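Local coordinates for pyridoxal kinase (Lactobacillus plantarum, PDB 3H74), which probably catalyses the ATP-dependent phosphorylation of pyridoxal to pyridoxal 5'-phosphate, at residues A[179-191]-A[196-208]. Residues are numbered along the deposited sequence; the frame is centred on the assembly and turned at random.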
ATOM      1  N   THR A 179      -6.642  -7.553   1.598  1.00  9.76           N
ATOM      2  CA  THR A 179      -6.615  -6.753   2.842  1.00 10.20           C
ATOM      3  C   THR A 179      -7.957  -6.368   3.491  1.00 11.07           C
ATOM      4  O   THR A 179      -7.974  -5.790   4.581  1.00 11.45           O
ATOM      5  CB  THR A 179      -5.808  -5.452   2.632  1.00  9.62           C
ATOM      6  OG1 THR A 179      -6.428  -4.682   1.600  1.00 10.45           O
ATOM      7  CG2 THR A 179      -4.351  -5.764   2.259  1.00  9.66           C
ATOM      8  N   ASP A 180      -9.067  -6.692   2.839  1.00 11.49           N
ATOM      9  CA  ASP A 180     -10.391  -6.243   3.293  1.00 11.92           C
ATOM     10  C   ASP A 180     -11.352  -7.410   3.471  1.00 12.18           C
ATOM     11  O   ASP A 180     -12.573  -7.258   3.322  1.00 12.89           O
ATOM     12  CB  ASP A 180     -10.975  -5.229   2.300  1.00 12.02           C
ATOM     13  CG  ASP A 180     -11.184  -5.818   0.906  1.00 12.66           C
ATOM     14  OD1 ASP A 180     -10.778  -6.974   0.677  1.00 13.60           O
ATOM     15  OD2 ASP A 180     -11.760  -5.126   0.038  1.00 13.75           O
ATOM     16  N   VAL A 181     -10.807  -8.577   3.776  1.00 12.21           N
ATOM     17  CA  VAL A 181     -11.630  -9.763   3.928  1.00 12.74           C
ATOM     18  C   VAL A 181     -12.408  -9.662   5.232  1.00 13.01           C
ATOM     19  O   VAL A 181     -11.827  -9.445   6.295  1.00 11.82           O
ATOM     20  CB  VAL A 181     -10.781 -11.052   3.901  1.00 12.41           C
ATOM     21  CG1 VAL A 181     -11.643 -12.278   4.174  1.00 14.03           C
ATOM     22  CG2 VAL A 181     -10.087 -11.206   2.558  1.00 12.90           C
ATOM     23  N   GLN A 182     -13.726  -9.813   5.132  1.00 14.09           N
ATOM     24  CA  GLN A 182     -14.597  -9.776   6.293  1.00 15.39           C
ATOM     25  C   GLN A 182     -14.994 -11.176   6.721  1.00 15.74           C
ATOM     26  O   GLN A 182     -15.355 -12.014   5.887  1.00 16.61           O
ATOM     27  CB  GLN A 182     -15.825  -8.907   6.016  1.00 16.01           C
ATOM     28  CG  GLN A 182     -15.458  -7.439   5.859  1.00 17.63           C
ATOM     29  CD  GLN A 182     -16.642  -6.533   5.623  1.00 21.12           C
ATOM     30  OE1 GLN A 182     -16.687  -5.802   4.635  1.00 23.22           O
ATOM     31  NE2 GLN A 182     -17.604  -6.561   6.533  1.00 22.83           N
ATOM     32  N   ARG A 183     -14.884 -11.438   8.017  1.00 15.64           N
ATOM     33  CA  ARG A 183     -15.340 -12.689   8.602  1.00 16.04           C
ATOM     34  C   ARG A 183     -16.090 -12.336   9.858  1.00 15.78           C
ATOM     35  O   ARG A 183     -15.500 -11.818  10.818  1.00 15.52           O
ATOM     36  CB  ARG A 183     -14.172 -13.615   8.933  1.00 16.54           C
ATOM     37  CG  ARG A 183     -13.580 -14.300   7.724  1.00 17.95           C
ATOM     38  CD  ARG A 183     -12.628 -15.385   8.140  1.00 20.16           C
ATOM     39  NE  ARG A 183     -12.044 -16.058   6.984  1.00 21.99           N
ATOM     40  CZ  ARG A 183     -11.147 -17.035   7.060  1.00 22.75           C
ATOM     41  NH1 ARG A 183     -10.720 -17.461   8.243  1.00 23.33           N
ATOM     42  NH2 ARG A 183     -10.671 -17.582   5.949  1.00 23.97           N
ATOM     43  N   ALA A 184     -17.389 -12.629   9.841  1.00 15.58           N
ATOM     44  CA  ALA A 184     -18.315 -12.175  10.865  1.00 15.20           C
ATOM     45  C   ALA A 184     -18.105 -10.679  11.123  1.00 14.48           C
ATOM     46  O   ALA A 184     -18.258  -9.861  10.210  1.00 14.77           O
ATOM     47  CB  ALA A 184     -18.170 -13.001  12.145  1.00 15.67           C
ATOM     48  N   ASP A 185     -17.789 -10.324  12.367  1.00 13.56           N
ATOM     49  CA  ASP A 185     -17.575  -8.923  12.728  1.00 12.82           C
ATOM     50  C   ASP A 185     -16.139  -8.401  12.572  1.00 11.67           C
ATOM     51  O   ASP A 185     -15.839  -7.289  13.016  1.00 10.90           O
ATOM     52  CB  ASP A 185     -18.085  -8.692  14.154  1.00 13.70           C
ATOM     53  CG  ASP A 185     -17.548  -9.699  15.135  1.00 15.90           C
ATOM     54  OD1 ASP A 185     -16.378 -10.114  15.014  1.00 19.53           O
ATOM     55  OD2 ASP A 185     -18.316 -10.079  16.037  1.00 17.56           O
ATOM     56  N   GLN A 186     -15.275  -9.206  11.949  1.00 11.32           N
ATOM     57  CA  GLN A 186     -13.865  -8.850  11.759  1.00 11.42           C
ATOM     58  C   GLN A 186     -13.600  -8.399  10.330  1.00 10.77           C
ATOM     59  O   GLN A 186     -14.313  -8.781   9.402  1.00 10.77           O
ATOM     60  CB  GLN A 186     -12.960 -10.039  12.093  1.00 12.14           C
ATOM     61  CG  GLN A 186     -13.279 -10.720  13.421  1.00 14.80           C
ATOM     62  CD  GLN A 186     -12.679 -10.013  14.620  1.00 17.47           C
ATOM     63  OE1 GLN A 186     -13.396  -9.588  15.531  1.00 19.46           O
ATOM     64  NE2 GLN A 186     -11.359  -9.891  14.635  1.00 17.52           N
ATOM     65  N   ILE A 187     -12.576  -7.564  10.171  1.00 10.12           N
ATOM     66  CA  ILE A 187     -12.031  -7.260   8.855  1.00 10.23           C
ATOM     67  C   ILE A 187     -10.516  -7.442   8.934  1.00  9.30           C
ATOM     68  O   ILE A 187      -9.903  -7.178   9.960  1.00  9.40           O
ATOM     69  CB  ILE A 187     -12.467  -5.860   8.343  1.00  9.97           C
ATOM     70  CG1 ILE A 187     -12.124  -5.704   6.849  1.00 11.02           C
ATOM     71  CG2 ILE A 187     -11.885  -4.732   9.210  1.00 11.33           C
ATOM     72  CD1 ILE A 187     -12.755  -4.494   6.160  1.00 11.83           C
ATOM     73  N   GLY A 188      -9.912  -7.935   7.860  1.00  9.45           N
ATOM     74  CA  GLY A 188      -8.484  -8.188   7.894  1.00  9.32           C
ATOM     75  C   GLY A 188      -7.929  -8.799   6.630  1.00  8.73           C
ATOM     76  O   GLY A 188      -8.507  -8.667   5.550  1.00  9.59           O
ATOM     77  N   CYS A 189      -6.805  -9.483   6.802  1.00  8.38           N
ATOM     78  CA  CYS A 189      -5.982  -9.961   5.700  1.00  8.69           C
ATOM     79  C   CYS A 189      -6.066 -11.467   5.548  1.00  9.01           C
ATOM     80  O   CYS A 189      -6.049 -12.212   6.532  1.00  9.55           O
ATOM     81  CB  CYS A 189      -4.525  -9.559   5.944  1.00  8.77           C
ATOM     82  SG  CYS A 189      -4.211  -7.776   5.891  1.00  9.86           S
ATOM     83  N   ALA A 190      -6.136 -11.909   4.300  1.00  8.84           N
ATOM     84  CA  ALA A 190      -6.080 -13.332   3.987  1.00  9.69           C
ATOM     85  C   ALA A 190      -4.935 -13.603   3.039  1.00  9.56           C
ATOM     86  O   ALA A 190      -4.675 -12.813   2.131  1.00  9.60           O
ATOM     87  CB  ALA A 190      -7.386 -13.800   3.383  1.00 10.25           C
ATOM     88  N   TRP A 191      -4.260 -14.729   3.242  1.00  9.79           N
ATOM     89  CA  TRP A 191      -3.112 -15.106   2.425  1.00 10.52           C
ATOM     90  C   TRP A 191      -2.901 -16.619   2.507  1.00 11.08           C
ATOM     91  O   TRP A 191      -3.497 -17.292   3.358  1.00 11.64           O
ATOM     92  CB  TRP A 191      -1.853 -14.353   2.887  1.00 10.50           C
ATOM     93  CG  TRP A 191      -1.264 -14.879   4.154  1.00 10.93           C
ATOM     94  CD1 TRP A 191      -0.157 -15.665   4.266  1.00 11.72           C
ATOM     95  CD2 TRP A 191      -1.740 -14.665   5.492  1.00 11.34           C
ATOM     96  NE1 TRP A 191       0.081 -15.962   5.579  1.00 12.74           N
ATOM     97  CE2 TRP A 191      -0.875 -15.365   6.355  1.00 12.21           C
ATOM     98  CE3 TRP A 191      -2.815 -13.952   6.046  1.00 10.57           C
ATOM     99  CZ2 TRP A 191      -1.040 -15.371   7.741  1.00 12.19           C
ATOM    100  CZ3 TRP A 191      -2.984 -13.967   7.430  1.00 11.95           C
ATOM    101  CH2 TRP A 191      -2.098 -14.668   8.258  1.00 12.61           C
ATOM    102  N   GLY A 196      -0.042 -23.950   1.488  1.00 21.47           N
ATOM    103  CA  GLY A 196      -1.112 -23.616   0.549  1.00 21.13           C
ATOM    104  C   GLY A 196      -2.481 -23.487   1.191  1.00 20.62           C
ATOM    105  O   GLY A 196      -3.506 -23.502   0.500  1.00 21.10           O
ATOM    106  N   HIS A 197      -2.501 -23.369   2.515  1.00 20.40           N
ATOM    107  CA  HIS A 197      -3.745 -23.203   3.251  1.00 20.06           C
ATOM    108  C   HIS A 197      -4.039 -21.724   3.449  1.00 19.10           C
ATOM    109  O   HIS A 197      -3.131 -20.930   3.714  1.00 18.76           O
ATOM    110  CB  HIS A 197      -3.680 -23.915   4.602  1.00 20.56           C
ATOM    111  CG  HIS A 197      -3.500 -25.398   4.496  1.00 22.41           C
ATOM    112  ND1 HIS A 197      -2.417 -26.057   5.036  1.00 24.03           N
ATOM    113  CD2 HIS A 197      -4.263 -26.347   3.906  1.00 23.81           C
ATOM    114  CE1 HIS A 197      -2.523 -27.350   4.787  1.00 24.27           C
ATOM    115  NE2 HIS A 197      -3.633 -27.553   4.102  1.00 24.54           N
ATOM    116  N   VAL A 198      -5.311 -21.367   3.318  1.00 18.09           N
ATOM    117  CA  VAL A 198      -5.752 -19.987   3.497  1.00 17.32           C
ATOM    118  C   VAL A 198      -5.679 -19.624   4.971  1.00 16.87           C
ATOM    119  O   VAL A 198      -6.278 -20.289   5.830  1.00 17.21           O
ATOM    120  CB  VAL A 198      -7.187 -19.762   2.960  1.00 17.24           C
ATOM    121  CG1 VAL A 198      -7.691 -18.349   3.297  1.00 17.14           C
ATOM    122  CG2 VAL A 198      -7.238 -20.002   1.461  1.00 17.39           C
ATOM    123  N   GLN A 199      -4.916 -18.579   5.261  1.00 15.83           N
ATOM    124  CA  GLN A 199      -4.837 -18.044   6.605  1.00 15.26           C
ATOM    125  C   GLN A 199      -5.521 -16.686   6.657  1.00 14.89           C
ATOM    126  O   GLN A 199      -5.655 -16.002   5.642  1.00 13.80           O
ATOM    127  CB  GLN A 199      -3.382 -17.936   7.066  1.00 15.65           C
ATOM    128  CG  GLN A 199      -2.621 -19.265   7.119  1.00 17.43           C
ATOM    129  CD  GLN A 199      -3.244 -20.288   8.060  1.00 20.01           C
ATOM    130  OE1 GLN A 199      -3.938 -19.940   9.020  1.00 21.37           O
ATOM    131  NE2 GLN A 199      -2.997 -21.562   7.783  1.00 21.59           N
ATOM    132  N   TYR A 200      -5.959 -16.299   7.833  1.00 14.95           N
ATOM    133  CA  TYR A 200      -6.637 -15.027   8.037  1.00 15.11           C
ATOM    134  C   TYR A 200      -6.271 -14.431   9.340  1.00 15.73           C
ATOM    135  O   TYR A 200      -6.177 -15.089  10.333  1.00 16.76           O
ATOM    136  CB  TYR A 200      -8.155 -15.239   7.992  1.00 14.66           C
ATOM    137  CG  TYR A 200      -9.021 -14.013   8.251  1.00 14.06           C
ATOM    138  CD1 TYR A 200      -9.364 -13.161   7.218  1.00 13.18           C
ATOM    139  CD2 TYR A 200      -9.505 -13.723   9.487  1.00 13.87           C
ATOM    140  CE1 TYR A 200     -10.141 -12.058   7.423  1.00 12.81           C
ATOM    141  CE2 TYR A 200     -10.309 -12.650   9.674  1.00 13.56           C
ATOM    142  CZ  TYR A 200     -10.616 -11.804   8.650  1.00 12.87           C
ATOM    143  OH  TYR A 200     -11.393 -10.714   8.877  1.00 12.82           O
ATOM    144  N   CYS A 201      -6.101 -13.155   9.372  1.00 15.69           N
ATOM    145  CA  CYS A 201      -6.143 -12.482  10.628  1.00 16.35           C
ATOM    146  C   CYS A 201      -6.830 -11.155  10.447  1.00 15.62           C
ATOM    147  O   CYS A 201      -6.730 -10.533   9.468  1.00 15.91           O
ATOM    148  CB  CYS A 201      -4.794 -12.298  11.213  1.00 17.31           C
ATOM    149  SG  CYS A 201      -3.716 -11.394  10.272  1.00 20.14           S
ATOM    150  N   GLY A 202      -7.561 -10.793  11.465  1.00 14.71           N
ATOM    151  CA  GLY A 202      -8.317  -9.571  11.427  1.00 13.55           C
ATOM    152  C   GLY A 202      -8.499  -8.881  12.782  1.00 12.38           C
ATOM    153  O   GLY A 202      -7.941  -9.253  13.738  1.00 13.68           O
ATOM    154  N   ALA A 203      -9.267  -7.835  12.772  1.00 11.14           N
ATOM    155  CA  ALA A 203      -9.593  -7.125  13.984  1.00 10.07           C
ATOM    156  C   ALA A 203     -11.059  -6.736  13.868  1.00  9.92           C
ATOM    157  O   ALA A 203     -11.609  -6.671  12.765  1.00  9.56           O
ATOM    158  CB  ALA A 203      -8.701  -5.902  14.137  1.00 10.05           C
ATOM    159  N   ARG A 204     -11.700  -6.487  15.004  1.00  9.45           N
ATOM    160  CA  ARG A 204     -13.119  -6.163  15.009  1.00  8.96           C
ATOM    161  C   ARG A 204     -13.377  -4.859  14.252  1.00  9.21           C
ATOM    162  O   ARG A 204     -12.786  -3.828  14.565  1.00  9.11           O
ATOM    163  CB  ARG A 204     -13.612  -6.089  16.450  1.00  8.64           C
ATOM    164  CG  ARG A 204     -15.125  -6.008  16.601  1.00  8.68           C
ATOM    165  CD  ARG A 204     -15.563  -6.235  18.058  1.00  8.99           C
ATOM    166  NE  ARG A 204     -15.187  -7.566  18.535  1.00  8.42           N
ATOM    167  CZ  ARG A 204     -16.030  -8.586  18.704  1.00  9.32           C
ATOM    168  NH1 ARG A 204     -17.331  -8.436  18.484  1.00 11.06           N
ATOM    169  NH2 ARG A 204     -15.569  -9.751  19.128  1.00 10.99           N
ATOM    170  N   ARG A 205     -14.258  -4.922  13.261  1.00  9.37           N
ATOM    171  CA  ARG A 205     -14.523  -3.805  12.374  1.00 10.52           C
ATOM    172  C   ARG A 205     -15.201  -2.666  13.135  1.00 10.13           C
ATOM    173  O   ARG A 205     -16.154  -2.883  13.900  1.00 10.43           O
ATOM    174  CB  ARG A 205     -15.383  -4.305  11.215  1.00 11.14           C
ATOM    175  CG  ARG A 205     -15.566  -3.363  10.050  1.00 14.35           C
ATOM    176  CD  ARG A 205     -16.240  -4.118   8.895  1.00 17.75           C
ATOM    177  NE  ARG A 205     -17.553  -4.677   9.259  1.00 21.66           N
ATOM    178  CZ  ARG A 205     -17.810  -5.960   9.541  1.00 22.81           C
ATOM    179  NH1 ARG A 205     -16.854  -6.886   9.507  1.00 22.54           N
ATOM    180  NH2 ARG A 205     -19.047  -6.327   9.855  1.00 24.92           N
ATOM    181  N   LEU A 206     -14.701  -1.454  12.914  1.00  9.57           N
ATOM    182  CA  LEU A 206     -15.220  -0.251  13.555  1.00  9.52           C
ATOM    183  C   LEU A 206     -16.118   0.498  12.574  1.00 10.21           C
ATOM    184  O   LEU A 206     -15.908   0.407  11.368  1.00 10.50           O
ATOM    185  CB  LEU A 206     -14.066   0.642  14.034  1.00  9.10           C
ATOM    186  CG  LEU A 206     -13.023  -0.061  14.923  1.00  7.89           C
ATOM    187  CD1 LEU A 206     -11.877   0.877  15.283  1.00  9.00           C
ATOM    188  CD2 LEU A 206     -13.664  -0.644  16.190  1.00  8.45           C
ATOM    189  N   PRO A 207     -17.124   1.228  13.080  1.00 10.68           N
ATOM    190  CA  PRO A 207     -18.062   1.918  12.187  1.00 11.70           C
ATOM    191  C   PRO A 207     -17.417   3.079  11.450  1.00 12.56           C
ATOM    192  O   PRO A 207     -16.527   3.739  11.984  1.00 12.85           O
ATOM    193  CB  PRO A 207     -19.134   2.445  13.144  1.00 11.87           C
ATOM    194  CG  PRO A 207     -18.419   2.591  14.452  1.00 11.92           C
ATOM    195  CD  PRO A 207     -17.458   1.445  14.502  1.00 10.89           C
ATOM    196  N   GLY A 208     -17.886   3.325  10.230  1.00 12.94           N
ATOM    197  CA  GLY A 208     -17.448   4.467   9.445  1.00 14.25           C
ATOM    198  C   GLY A 208     -16.424   4.088   8.402  1.00 14.59           C
ATOM    199  O   GLY A 208     -15.999   2.938   8.312  1.00 15.28           O
TER
HETATM  200  O   HOH W   1     -17.574  -5.231  13.888  1.00 10.74           O
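The carbonyl oxygen of V181 is gripped by two donors that reach it from opposite faces of its plane: the backbone N of G188 and the hydroxyl of Y200, whose OH gives its hydrogen to V181 O at 2.9 Å. A chi1 of 177° turns the tyrosine ring back across the sheet toward V181, along the G188/G202 pair. G202, having no side chain, leaves room for the hydroxyl, and bare G188 fits close against C201 O of the neighbouring strand. R183, its chain extended, is long and flat-ended enough to roof the ring: CD sits over the ring centre, a CH-pi contact of 3.8 Å to the Y200 centroid, and the guanidinium lies flat beyond it, offset toward Y200 CB (planes 15° apart). On the other face of the sheet, Q199 CB packs over the six-membered ring of W191, while C201 SG approaches that ring obliquely. Six antiparallel backbone bonds link 187-191 to 199-203, and R205 N continues the ladder to D185 O (2.9 Å). There D185 OD2 and R204 NH1 form a salt bridge of charges alone, the oxygen lying well outside the guanidinium plane. A type II' turn joins strands 180-183 and 186-191, and 198-204 completes a three-stranded antiparallel meander, separate from the large mainly parallel sheet of this ribokinase-like fold.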